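Local coordinates for protein adenylyltransferase MntA (PDB 6M6U) that neutralises its cognate toxin HepT by attaching three AMP units in succession to a tyrosine of the toxin, using ATP and magnesium, at residues 20-24 / 99-103; 23-27 / 82-86; 39-45 / 69-75. The protein carries 2 engineered substitutions. All blocks are in the same frame, centred on the assembly; numbering follows the deposited sequence.

Interaction 1 (20-24 / 99-103); sequences LQLIY and DDELF
Segment 20-24 is a beta strand and segment 99-103 is helix. The helix crosses the strand steeply: the axes come within 9.0 Å and their N-to-C directions differ by 76° (signed crossing angle -76°). Gln21 CA lies 7.1 Å from Asp99 CA, and Leu22 CA lies 7.0 Å from Asp100 CA. Gln21 departs from strand geometry, with phi/psi of -126/-36. It and Leu22 both face Leu45 of the next strand, which makes a classic beta bulge. As a result the adjacent Gln21 and Leu22 both start toward the helix; Tyr24, two residues on from Leu22, does so by normal alternation. The strongest link is a hydrogen bond from Tyr24 OH to Asp100 OD1, 2.6 Å long. Tyr24 has chi1 m and Asp100 has chi1 t, and the acceptor lies near the ring plane. Leu22, chi1 m and chi2 t, packs onto the helix: Leu22 CD1 is 3.9 Å from Phe103 CB, and Leu22 CD2 is 3.9 Å from Asp99 CB. Phe103, chi1 t, brings CD2 to 4.1 Å from Tyr24 CE2. Gln21 CB touches Asp99 OD2 at 4.0 Å. Asp100 OD1 also forms a salt bridge with Arg59 of a HepT toxin chain. This N-terminal part of helix 97-125 is important for interaction with HepT; deleting it reduces antitoxin function over 1000-fold. The contact seats the start of the helix on strand 20-26, beside strand 91-94 and helix 80-89.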
ATOM      1  N   LEU E  20      31.415  14.048   4.673  1.00 57.83           N
ATOM      2  CA  LEU E  20      30.473  14.446   3.637  1.00 49.62           C
ATOM      3  C   LEU E  20      31.179  15.285   2.578  1.00 45.11           C
ATOM      4  O   LEU E  20      32.081  16.066   2.884  1.00 45.89           O
ATOM      5  CB  LEU E  20      29.325  15.230   4.265  1.00 47.78           C
ATOM      6  CG  LEU E  20      28.113  15.588   3.416  1.00 47.30           C
ATOM      7  CD1 LEU E  20      27.447  14.332   2.889  1.00 44.21           C
ATOM      8  CD2 LEU E  20      27.146  16.392   4.272  1.00 48.75           C
ATOM      9  N   GLN E  21      30.773  15.116   1.333  1.00 44.16           N
ATOM     10  CA  GLN E  21      31.428  15.842   0.249  1.00 47.27           C
ATOM     11  C   GLN E  21      30.463  16.634  -0.616  1.00 46.86           C
ATOM     12  O   GLN E  21      30.822  17.713  -1.089  1.00 50.52           O
ATOM     13  CB  GLN E  21      32.229  14.868  -0.635  1.00 50.78           C
ATOM     14  CG  GLN E  21      33.393  14.204   0.080  1.00 57.94           C
ATOM     15  CD  GLN E  21      33.941  13.007  -0.675  1.00 64.11           C
ATOM     16  OE1 GLN E  21      33.348  12.549  -1.652  1.00 68.98           O
ATOM     17  NE2 GLN E  21      35.074  12.488  -0.218  1.00 65.71           N
ATOM     18  N   LEU E  22      29.255  16.124  -0.851  1.00 42.57           N
ATOM     19  CA  LEU E  22      28.311  16.783  -1.742  1.00 43.04           C
ATOM     20  C   LEU E  22      26.900  16.592  -1.214  1.00 44.01           C
ATOM     21  O   LEU E  22      26.540  15.494  -0.786  1.00 45.25           O
ATOM     22  CB  LEU E  22      28.414  16.228  -3.175  1.00 38.90           C
ATOM     23  CG  LEU E  22      29.712  16.495  -3.947  1.00 37.54           C
ATOM     24  CD1 LEU E  22      29.844  15.559  -5.140  1.00 43.24           C
ATOM     25  CD2 LEU E  22      29.814  17.949  -4.402  1.00 32.03           C
ATOM     26  N   ILE E  23      26.109  17.666  -1.235  1.00 49.17           N
ATOM     27  CA  ILE E  23      24.672  17.609  -0.973  1.00 43.47           C
ATOM     28  C   ILE E  23      23.951  18.166  -2.192  1.00 37.14           C
ATOM     29  O   ILE E  23      24.268  19.270  -2.652  1.00 36.42           O
ATOM     30  CB  ILE E  23      24.272  18.406   0.284  1.00 45.06           C
ATOM     31  CG1 ILE E  23      24.948  17.851   1.536  1.00 42.48           C
ATOM     32  CG2 ILE E  23      22.763  18.392   0.458  1.00 42.40           C
ATOM     33  CD1 ILE E  23      24.575  18.599   2.795  1.00 33.77           C
ATOM     34  N   TYR E  24      22.986  17.410  -2.709  1.00 33.31           N
ATOM     35  CA  TYR E  24      22.129  17.865  -3.795  1.00 36.50           C
ATOM     36  C   TYR E  24      20.675  17.732  -3.394  1.00 38.47           C
ATOM     37  O   TYR E  24      20.269  16.723  -2.808  1.00 39.25           O
ATOM     38  CB  TYR E  24      22.318  17.067  -5.090  1.00 39.29           C
ATOM     39  CG  TYR E  24      23.676  17.188  -5.714  1.00 46.40           C
ATOM     40  CD1 TYR E  24      24.017  18.299  -6.470  1.00 45.89           C
ATOM     41  CD2 TYR E  24      24.612  16.181  -5.561  1.00 47.60           C
ATOM     42  CE1 TYR E  24      25.262  18.405  -7.045  1.00 48.13           C
ATOM     43  CE2 TYR E  24      25.852  16.277  -6.130  1.00 51.65           C
ATOM     44  CZ  TYR E  24      26.176  17.391  -6.869  1.00 51.89           C
ATOM     45  OH  TYR E  24      27.423  17.481  -7.437  1.00 59.58           O
ATOM     46  N   ASP E  99      34.631  18.988  -6.359  1.00 53.39           N
ATOM     47  CA  ASP E  99      34.003  17.693  -6.117  1.00 51.13           C
ATOM     48  C   ASP E  99      32.729  17.537  -6.936  1.00 40.06           C
ATOM     49  O   ASP E  99      32.411  16.433  -7.386  1.00 41.42           O
ATOM     50  CB  ASP E  99      33.708  17.504  -4.629  1.00 52.76           C
ATOM     51  CG  ASP E  99      34.945  17.124  -3.832  1.00 59.73           C
ATOM     52  OD1 ASP E  99      35.974  16.790  -4.452  1.00 68.98           O
ATOM     53  OD2 ASP E  99      34.884  17.135  -2.584  1.00 57.66           O
ATOM     54  N   ASP E 100      31.995  18.628  -7.152  1.00 41.57           N
ATOM     55  CA  ASP E 100      30.803  18.553  -7.989  1.00 47.37           C
ATOM     56  C   ASP E 100      31.168  18.223  -9.429  1.00 42.61           C
ATOM     57  O   ASP E 100      30.454  17.472 -10.104  1.00 43.19           O
ATOM     58  CB  ASP E 100      30.024  19.867  -7.917  1.00 44.63           C
ATOM     59  CG  ASP E 100      29.067  20.046  -9.085  1.00 49.76           C
ATOM     60  OD1 ASP E 100      27.955  19.481  -9.047  1.00 47.44           O
ATOM     61  OD2 ASP E 100      29.430  20.756 -10.050  1.00 59.05           O
ATOM     62  N   GLU E 101      32.280  18.768  -9.915  1.00 44.82           N
ATOM     63  CA  GLU E 101      32.659  18.556 -11.307  1.00 46.77           C
ATOM     64  C   GLU E 101      33.271  17.176 -11.518  1.00 47.14           C
ATOM     65  O   GLU E 101      33.017  16.538 -12.548  1.00 48.11           O
ATOM     66  CB  GLU E 101      33.606  19.668 -11.753  1.00 48.86           C
ATOM     67  CG  GLU E 101      32.928  21.037 -11.731  1.00 55.35           C
ATOM     68  CD  GLU E 101      33.894  22.201 -11.872  1.00 68.96           C
ATOM     69  OE1 GLU E 101      33.416  23.336 -12.087  1.00 74.15           O
ATOM     70  OE2 GLU E 101      35.123  21.989 -11.770  1.00 73.09           O
ATOM     71  N   LEU E 102      34.069  16.698 -10.556  1.00 45.21           N
ATOM     72  CA  LEU E 102      34.553  15.320 -10.611  1.00 47.46           C
ATOM     73  C   LEU E 102      33.390  14.348 -10.725  1.00 47.07           C
ATOM     74  O   LEU E 102      33.369  13.481 -11.607  1.00 44.33           O
ATOM     75  CB  LEU E 102      35.389  14.996  -9.371  1.00 46.51           C
ATOM     76  CG  LEU E 102      36.714  15.735  -9.180  1.00 49.29           C
ATOM     77  CD1 LEU E 102      37.292  15.432  -7.802  1.00 56.88           C
ATOM     78  CD2 LEU E 102      37.700  15.358 -10.260  1.00 39.86           C
ATOM     79  N   PHE E 103      32.396  14.499  -9.843  1.00 46.88           N
ATOM     80  CA  PHE E 103      31.245  13.603  -9.845  1.00 48.25           C
ATOM     81  C   PHE E 103      30.464  13.701 -11.151  1.00 51.18           C
ATOM     82  O   PHE E 103      30.061  12.678 -11.720  1.00 57.03           O
ATOM     83  CB  PHE E 103      30.348  13.925  -8.651  1.00 47.75           C
ATOM     84  CG  PHE E 103      29.032  13.214  -8.672  1.00 47.45           C
ATOM     85  CD1 PHE E 103      28.973  11.839  -8.517  1.00 44.84           C
ATOM     86  CD2 PHE E 103      27.852  13.922  -8.837  1.00 49.12           C
ATOM     87  CE1 PHE E 103      27.764  11.178  -8.527  1.00 46.44           C
ATOM     88  CE2 PHE E 103      26.630  13.265  -8.846  1.00 52.51           C
ATOM     89  CZ  PHE E 103      26.587  11.893  -8.691  1.00 51.09           C
TER

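Interaction 2 (23-27 / 82-86); sequences IYLFG and LCQQV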
ATOM      1  N   ILE E  23      26.109  17.666  -1.235  1.00 49.17           N
ATOM      2  CA  ILE E  23      24.672  17.609  -0.973  1.00 43.47           C
ATOM      3  C   ILE E  23      23.951  18.166  -2.192  1.00 37.14           C
ATOM      4  O   ILE E  23      24.268  19.270  -2.652  1.00 36.42           O
ATOM      5  CB  ILE E  23      24.272  18.406   0.284  1.00 45.06           C
ATOM      6  CG1 ILE E  23      24.948  17.851   1.536  1.00 42.48           C
ATOM      7  CG2 ILE E  23      22.763  18.392   0.458  1.00 42.40           C
ATOM      8  CD1 ILE E  23      24.575  18.599   2.795  1.00 33.77           C
ATOM      9  N   TYR E  24      22.986  17.410  -2.709  1.00 33.31           N
ATOM     10  CA  TYR E  24      22.129  17.865  -3.795  1.00 36.50           C
ATOM     11  C   TYR E  24      20.675  17.732  -3.394  1.00 38.47           C
ATOM     12  O   TYR E  24      20.269  16.723  -2.808  1.00 39.25           O
ATOM     13  CB  TYR E  24      22.318  17.067  -5.090  1.00 39.29           C
ATOM     14  CG  TYR E  24      23.676  17.188  -5.714  1.00 46.40           C
ATOM     15  CD1 TYR E  24      24.017  18.299  -6.470  1.00 45.89           C
ATOM     16  CD2 TYR E  24      24.612  16.181  -5.561  1.00 47.60           C
ATOM     17  CE1 TYR E  24      25.262  18.405  -7.045  1.00 48.13           C
ATOM     18  CE2 TYR E  24      25.852  16.277  -6.130  1.00 51.65           C
ATOM     19  CZ  TYR E  24      26.176  17.391  -6.869  1.00 51.89           C
ATOM     20  OH  TYR E  24      27.423  17.481  -7.437  1.00 59.58           O
ATOM     21  N   LEU E  25      19.903  18.754  -3.730  1.00 36.19           N
ATOM     22  CA  LEU E  25      18.459  18.641  -3.805  1.00 43.26           C
ATOM     23  C   LEU E  25      18.114  18.332  -5.256  1.00 44.43           C
ATOM     24  O   LEU E  25      18.652  18.968  -6.169  1.00 45.85           O
ATOM     25  CB  LEU E  25      17.803  19.944  -3.343  1.00 42.94           C
ATOM     26  CG  LEU E  25      16.299  20.003  -3.106  1.00 48.20           C
ATOM     27  CD1 LEU E  25      15.901  19.172  -1.885  1.00 48.29           C
ATOM     28  CD2 LEU E  25      15.880  21.457  -2.945  1.00 49.01           C
ATOM     29  N   PHE E  26      17.266  17.331  -5.478  1.00 40.61           N
ATOM     30  CA  PHE E  26      16.874  16.991  -6.840  1.00 39.03           C
ATOM     31  C   PHE E  26      15.390  16.643  -6.848  1.00 45.92           C
ATOM     32  O   PHE E  26      14.688  16.781  -5.842  1.00 53.60           O
ATOM     33  CB  PHE E  26      17.758  15.870  -7.418  1.00 40.37           C
ATOM     34  CG  PHE E  26      17.537  14.509  -6.797  1.00 37.49           C
ATOM     35  CD1 PHE E  26      16.849  13.522  -7.491  1.00 35.11           C
ATOM     36  CD2 PHE E  26      18.049  14.203  -5.539  1.00 32.99           C
ATOM     37  CE1 PHE E  26      16.648  12.262  -6.936  1.00 38.55           C
ATOM     38  CE2 PHE E  26      17.853  12.946  -4.975  1.00 35.41           C
ATOM     39  CZ  PHE E  26      17.151  11.972  -5.678  1.00 38.36           C
ATOM     40  N   GLY E  27      14.905  16.215  -8.008  1.00 47.63           N
ATOM     41  CA  GLY E  27      13.506  15.874  -8.108  1.00 44.84           C
ATOM     42  C   GLY E  27      12.613  17.100  -8.083  1.00 49.66           C
ATOM     43  O   GLY E  27      12.989  18.204  -8.490  1.00 49.66           O
ATOM     44  N   LEU E  82      20.211   7.213 -11.896  1.00 38.16           N
ATOM     45  CA  LEU E  82      19.889   8.156 -10.829  1.00 37.44           C
ATOM     46  C   LEU E  82      20.987   9.200 -10.657  1.00 40.98           C
ATOM     47  O   LEU E  82      20.693  10.387 -10.467  1.00 40.51           O
ATOM     48  CB  LEU E  82      19.640   7.412  -9.517  1.00 40.11           C
ATOM     49  CG  LEU E  82      19.183   8.279  -8.337  1.00 45.55           C
ATOM     50  CD1 LEU E  82      18.052   9.218  -8.743  1.00 32.27           C
ATOM     51  CD2 LEU E  82      18.735   7.384  -7.192  1.00 53.31           C
ATOM     52  N   CYS E  83      22.255   8.790 -10.725  1.00 42.06           N
ATOM     53  CA  CYS E  83      23.333   9.773 -10.651  1.00 40.34           C
ATOM     54  C   CYS E  83      23.226  10.795 -11.775  1.00 37.12           C
ATOM     55  O   CYS E  83      23.490  11.985 -11.568  1.00 38.16           O
ATOM     56  CB  CYS E  83      24.693   9.074 -10.681  1.00 44.88           C
ATOM     57  SG  CYS E  83      25.124   8.238  -9.139  1.00 40.94           S
ATOM     58  N   GLN E  84      22.836  10.353 -12.974  1.00 36.43           N
ATOM     59  CA  GLN E  84      22.670  11.287 -14.083  1.00 35.23           C
ATOM     60  C   GLN E  84      21.557  12.291 -13.800  1.00 41.76           C
ATOM     61  O   GLN E  84      21.693  13.484 -14.104  1.00 42.53           O
ATOM     62  CB  GLN E  84      22.391  10.518 -15.375  1.00 35.41           C
ATOM     63  CG  GLN E  84      22.001  11.382 -16.571  1.00 40.01           C
ATOM     64  CD  GLN E  84      23.200  11.974 -17.306  1.00 52.84           C
ATOM     65  OE1 GLN E  84      24.345  11.847 -16.869  1.00 51.47           O
ATOM     66  NE2 GLN E  84      22.936  12.612 -18.440  1.00 61.30           N
ATOM     67  N   GLN E  85      20.446  11.832 -13.216  1.00 39.17           N
ATOM     68  CA  GLN E  85      19.354  12.750 -12.900  1.00 41.34           C
ATOM     69  C   GLN E  85      19.806  13.812 -11.903  1.00 39.87           C
ATOM     70  O   GLN E  85      19.539  15.007 -12.085  1.00 37.83           O
ATOM     71  CB  GLN E  85      18.146  11.986 -12.358  1.00 43.04           C
ATOM     72  CG  GLN E  85      16.962  12.908 -12.049  1.00 50.93           C
ATOM     73  CD  GLN E  85      15.816  12.215 -11.320  1.00 52.83           C
ATOM     74  OE1 GLN E  85      15.765  10.988 -11.217  1.00 53.98           O
ATOM     75  NE2 GLN E  85      14.887  13.011 -10.809  1.00 57.59           N
ATOM     76  N   VAL E  86      20.496  13.390 -10.837  1.00 37.88           N
ATOM     77  CA  VAL E  86      21.052  14.341  -9.874  1.00 37.17           C
ATOM     78  C   VAL E  86      21.959  15.342 -10.577  1.00 41.14           C
ATOM     79  O   VAL E  86      21.870  16.552 -10.351  1.00 39.22           O
ATOM     80  CB  VAL E  86      21.807  13.596  -8.758  1.00 35.05           C
ATOM     81  CG1 VAL E  86      22.555  14.581  -7.868  1.00 30.29           C
ATOM     82  CG2 VAL E  86      20.836  12.755  -7.940  1.00 32.76           C
TER
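Helix 82-86 lies across strand 23-26 almost at a right angle (88°), with the axes 9.7 Å apart at their closest. Tyr24 and Phe26 project from the strand on the same side, and Val86 fits the hollow between their rings. Val86 CG1 rests 3.5 Å from Tyr24 CD2. Val86 CG2 sits over the face of Phe26, 3.9 Å from the ring centroid and 11° off the normal, a CH-pi contact. Phe26 is in turn the bump that fills a groove in the helix surface. Leu82 CD1 lies 3.8 Å from Phe26 CE1, and Gln85 NE2 lies at the ring edge, 3.9 Å from Phe26 CD1. Past the ring, Gly27 CA comes within 4.2 Å of Gln85 NE2, whose hydrogen-bond partner is Gln89. The Phe26 side chain also touches Glu41, an engineered residue at a magnesium-binding position. The contact therefore packs a helix against the sheet face that carries the metal site. Gly27 opens the GSX(10)DXD motif, the signature of the polymerase beta-type nucleotidyltransferase fold.

Interaction 3 (39-45 / 69-75); sequences EIEIAVL and DVDLVDL. Engineered in segment 39-45: Glu39 (natural residue Asp), Glu41 (natural residue Asp).
Six backbone hydrogen bonds join segments 39-45 and 69-75 in a parallel ladder. Ile40 N donates to Asp69 O (2.6 Å), Asp71 N to Ile40 O (2.7 Å), Ile42 N to Asp71 O (2.9 Å), Val73 N to Ile42 O (2.7 Å), Val44 N to Val73 O (2.9 Å) and Leu75 N to Val44 O (2.7 Å). The register pairs Ile40 with Val70 through Val44 with Asp74. The strand axes approach to 4.6 Å at 23°. Glu41, Ala43, Asp71 and Val73 share one face. Glu41 (chi1 m) and Asp71 (chi1 t) are magnesium-binding positions, and so is Glu39 (chi1 m) just before the strand. Glu39 and Glu41 are engineered; both are naturally Asp. Glu39 OE1 lies 3.6 Å from Asp71 CB. Ala43 CB packs on Leu75 CD2 at 3.8 Å. On the other face, Ile42 CD1 meets Val70 CG1 at 4.0 Å and Val44 CG2 meets Leu72 CD1 at 3.9 Å. With the natural Asp at 39 and 41, the three acidic positions form the metal site of the nucleotidyltransferase fold. The two strands belong to a beta-alpha-beta unit. Helix 52-66 covers the Ile42 and Leu72 face, helix 80-89 packs on Ala43 and Val73, and strand 20-26 flanks strand 40-46.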
ATOM      1  N   GLU E  39       7.824  13.378  -1.954  1.00 74.10           N
ATOM      2  CA  GLU E  39       9.003  13.369  -1.107  1.00 58.76           C
ATOM      3  C   GLU E  39       9.947  14.508  -1.470  1.00 49.22           C
ATOM      4  O   GLU E  39       9.994  14.973  -2.610  1.00 47.57           O
ATOM      5  CB  GLU E  39       9.753  12.044  -1.233  1.00 59.82           C
ATOM      6  CG  GLU E  39       8.905  10.804  -1.047  1.00 66.31           C
ATOM      7  CD  GLU E  39       9.737   9.534  -1.046  1.00 69.99           C
ATOM      8  OE1 GLU E  39      10.289   9.180   0.021  1.00 65.15           O
ATOM      9  OE2 GLU E  39       9.849   8.896  -2.117  1.00 74.06           O
ATOM     10  N   ILE E  40      10.697  14.959  -0.473  1.00 43.40           N
ATOM     11  CA  ILE E  40      11.899  15.743  -0.715  1.00 37.37           C
ATOM     12  C   ILE E  40      13.013  14.756  -1.037  1.00 43.28           C
ATOM     13  O   ILE E  40      13.273  13.826  -0.265  1.00 45.13           O
ATOM     14  CB  ILE E  40      12.243  16.614   0.501  1.00 39.95           C
ATOM     15  CG1 ILE E  40      11.046  17.501   0.864  1.00 38.19           C
ATOM     16  CG2 ILE E  40      13.476  17.460   0.228  1.00 39.61           C
ATOM     17  CD1 ILE E  40      11.133  18.115   2.230  1.00 40.14           C
ATOM     18  N   GLU E  41      13.640  14.925  -2.198  1.00 40.28           N
ATOM     19  CA  GLU E  41      14.654  14.002  -2.690  1.00 40.84           C
ATOM     20  C   GLU E  41      16.022  14.650  -2.540  1.00 41.23           C
ATOM     21  O   GLU E  41      16.290  15.703  -3.133  1.00 36.85           O
ATOM     22  CB  GLU E  41      14.376  13.610  -4.142  1.00 44.69           C
ATOM     23  CG  GLU E  41      13.171  12.686  -4.293  1.00 47.65           C
ATOM     24  CD  GLU E  41      12.683  12.557  -5.725  1.00 62.34           C
ATOM     25  OE1 GLU E  41      13.295  11.802  -6.512  1.00 70.48           O
ATOM     26  OE2 GLU E  41      11.678  13.215  -6.064  1.00 70.70           O
ATOM     27  N   ILE E  42      16.879  14.024  -1.739  1.00 41.62           N
ATOM     28  CA  ILE E  42      18.196  14.553  -1.413  1.00 38.61           C
ATOM     29  C   ILE E  42      19.240  13.488  -1.719  1.00 38.29           C
ATOM     30  O   ILE E  42      19.056  12.309  -1.394  1.00 39.83           O
ATOM     31  CB  ILE E  42      18.276  14.986   0.066  1.00 41.35           C
ATOM     32  CG1 ILE E  42      17.182  16.006   0.376  1.00 35.26           C
ATOM     33  CG2 ILE E  42      19.660  15.558   0.391  1.00 44.75           C
ATOM     34  CD1 ILE E  42      16.869  16.122   1.849  1.00 36.36           C
ATOM     35  N   ALA E  43      20.334  13.905  -2.346  1.00 32.49           N
ATOM     36  CA  ALA E  43      21.441  13.023  -2.671  1.00 36.05           C
ATOM     37  C   ALA E  43      22.700  13.530  -1.983  1.00 38.46           C
ATOM     38  O   ALA E  43      22.934  14.740  -1.908  1.00 43.51           O
ATOM     39  CB  ALA E  43      21.665  12.942  -4.183  1.00 33.60           C
ATOM     40  N   VAL E  44      23.505  12.601  -1.483  1.00 36.31           N
ATOM     41  CA  VAL E  44      24.740  12.940  -0.794  1.00 38.50           C
ATOM     42  C   VAL E  44      25.855  12.058  -1.328  1.00 43.32           C
ATOM     43  O   VAL E  44      25.636  10.912  -1.737  1.00 44.89           O
ATOM     44  CB  VAL E  44      24.622  12.787   0.741  1.00 33.50           C
ATOM     45  CG1 VAL E  44      23.739  13.882   1.314  1.00 32.05           C
ATOM     46  CG2 VAL E  44      24.066  11.417   1.096  1.00 31.73           C
ATOM     47  N   LEU E  45      27.058  12.614  -1.342  1.00 47.35           N
ATOM     48  CA  LEU E  45      28.274  11.855  -1.567  1.00 44.45           C
ATOM     49  C   LEU E  45      29.165  12.060  -0.356  1.00 45.31           C
ATOM     50  O   LEU E  45      29.443  13.201   0.028  1.00 47.95           O
ATOM     51  CB  LEU E  45      28.994  12.296  -2.845  1.00 45.34           C
ATOM     52  CG  LEU E  45      30.226  11.469  -3.239  1.00 43.55           C
ATOM     53  CD1 LEU E  45      29.827  10.050  -3.628  1.00 40.38           C
ATOM     54  CD2 LEU E  45      30.991  12.138  -4.368  1.00 36.95           C
ATOM     55  N   ASP E  69       7.893  13.931   3.754  1.00 42.66           N
ATOM     56  CA  ASP E  69       8.595  12.709   3.393  1.00 42.21           C
ATOM     57  C   ASP E  69       9.916  13.042   2.709  1.00 41.10           C
ATOM     58  O   ASP E  69       9.992  13.923   1.849  1.00 43.47           O
ATOM     59  CB  ASP E  69       7.732  11.834   2.486  1.00 44.49           C
ATOM     60  CG  ASP E  69       6.581  11.177   3.231  1.00 51.56           C
ATOM     61  OD1 ASP E  69       6.661  11.067   4.476  1.00 54.08           O
ATOM     62  OD2 ASP E  69       5.598  10.769   2.573  1.00 51.07           O
ATOM     63  N   VAL E  70      10.967  12.345   3.112  1.00 34.51           N
ATOM     64  CA  VAL E  70      12.304  12.573   2.589  1.00 37.61           C
ATOM     65  C   VAL E  70      12.825  11.264   2.019  1.00 38.22           C
ATOM     66  O   VAL E  70      12.617  10.194   2.604  1.00 38.65           O
ATOM     67  CB  VAL E  70      13.249  13.124   3.676  1.00 35.20           C
ATOM     68  CG1 VAL E  70      14.710  13.034   3.224  1.00 33.66           C
ATOM     69  CG2 VAL E  70      12.874  14.563   4.008  1.00 33.04           C
ATOM     70  N   ASP E  71      13.460  11.345   0.857  1.00 35.68           N
ATOM     71  CA  ASP E  71      14.196  10.225   0.292  1.00 38.44           C
ATOM     72  C   ASP E  71      15.658  10.632   0.207  1.00 39.66           C
ATOM     73  O   ASP E  71      15.993  11.617  -0.463  1.00 39.35           O
ATOM     74  CB  ASP E  71      13.658   9.834  -1.084  1.00 43.55           C
ATOM     75  CG  ASP E  71      14.315   8.577  -1.628  1.00 53.26           C
ATOM     76  OD1 ASP E  71      14.461   8.468  -2.863  1.00 58.68           O
ATOM     77  OD2 ASP E  71      14.685   7.697  -0.820  1.00 57.26           O
ATOM     78  N   LEU E  72      16.519   9.894   0.901  1.00 41.99           N
ATOM     79  CA  LEU E  72      17.937  10.214   0.995  1.00 35.07           C
ATOM     80  C   LEU E  72      18.712   9.201   0.168  1.00 39.14           C
ATOM     81  O   LEU E  72      18.672   7.997   0.451  1.00 35.83           O
ATOM     82  CB  LEU E  72      18.412  10.219   2.448  1.00 29.23           C
ATOM     83  CG  LEU E  72      19.905  10.488   2.649  1.00 33.56           C
ATOM     84  CD1 LEU E  72      20.321  11.839   2.059  1.00 26.74           C
ATOM     85  CD2 LEU E  72      20.241  10.416   4.133  1.00 35.50           C
ATOM     86  N   VAL E  73      19.401   9.689  -0.858  1.00 33.34           N
ATOM     87  CA  VAL E  73      20.079   8.849  -1.832  1.00 38.66           C
ATOM     88  C   VAL E  73      21.576   8.949  -1.581  1.00 36.54           C
ATOM     89  O   VAL E  73      22.139  10.050  -1.562  1.00 39.11           O
ATOM     90  CB  VAL E  73      19.724   9.263  -3.270  1.00 44.42           C
ATOM     91  CG1 VAL E  73      20.745   8.718  -4.252  1.00 49.94           C
ATOM     92  CG2 VAL E  73      18.323   8.777  -3.634  1.00 41.78           C
ATOM     93  N   ASP E  74      22.219   7.805  -1.367  1.00 37.16           N
ATOM     94  CA  ASP E  74      23.674   7.756  -1.304  1.00 42.95           C
ATOM     95  C   ASP E  74      24.202   7.658  -2.730  1.00 42.41           C
ATOM     96  O   ASP E  74      24.001   6.642  -3.402  1.00 43.73           O
ATOM     97  CB  ASP E  74      24.148   6.581  -0.453  1.00 43.87           C
ATOM     98  CG  ASP E  74      25.673   6.491  -0.367  1.00 52.34           C
ATOM     99  OD1 ASP E  74      26.365   7.462  -0.748  1.00 57.13           O
ATOM    100  OD2 ASP E  74      26.183   5.449   0.093  1.00 55.64           O
ATOM    101  N   LEU E  75      24.872   8.715  -3.194  1.00 40.37           N
ATOM    102  CA  LEU E  75      25.356   8.737  -4.570  1.00 42.31           C
ATOM    103  C   LEU E  75      26.394   7.652  -4.829  1.00 47.78           C
ATOM    104  O   LEU E  75      26.566   7.222  -5.975  1.00 49.08           O
ATOM    105  CB  LEU E  75      25.937  10.113  -4.897  1.00 38.15           C
ATOM    106  CG  LEU E  75      24.894  11.218  -5.054  1.00 38.83           C
ATOM    107  CD1 LEU E  75      25.555  12.588  -5.130  1.00 34.19           C
ATOM    108  CD2 LEU E  75      24.057  10.955  -6.287  1.00 34.34           C
TER

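From the N terminus, strand 20-26 comes first and takes part in both interaction 1 and interaction 2, which share Ile23 and Tyr24. Strand 40-46 follows and pairs antiparallel with it. The chain then passes through helix 52-66 to strand 70-74, where interaction 3 closes the shortest loop. Helix 80-89 comes next and returns to strand 20-26, closing interaction 2 around interaction 3. Strand 91-94 joins the sheet, and helix 97-125 then closes interaction 1, the widest loop, around both. The three contacts thus nest. They tie the two later helices to the sheet. Phe103 of interaction 1 touches Cys83 of interaction 2 and Leu75 of interaction 3.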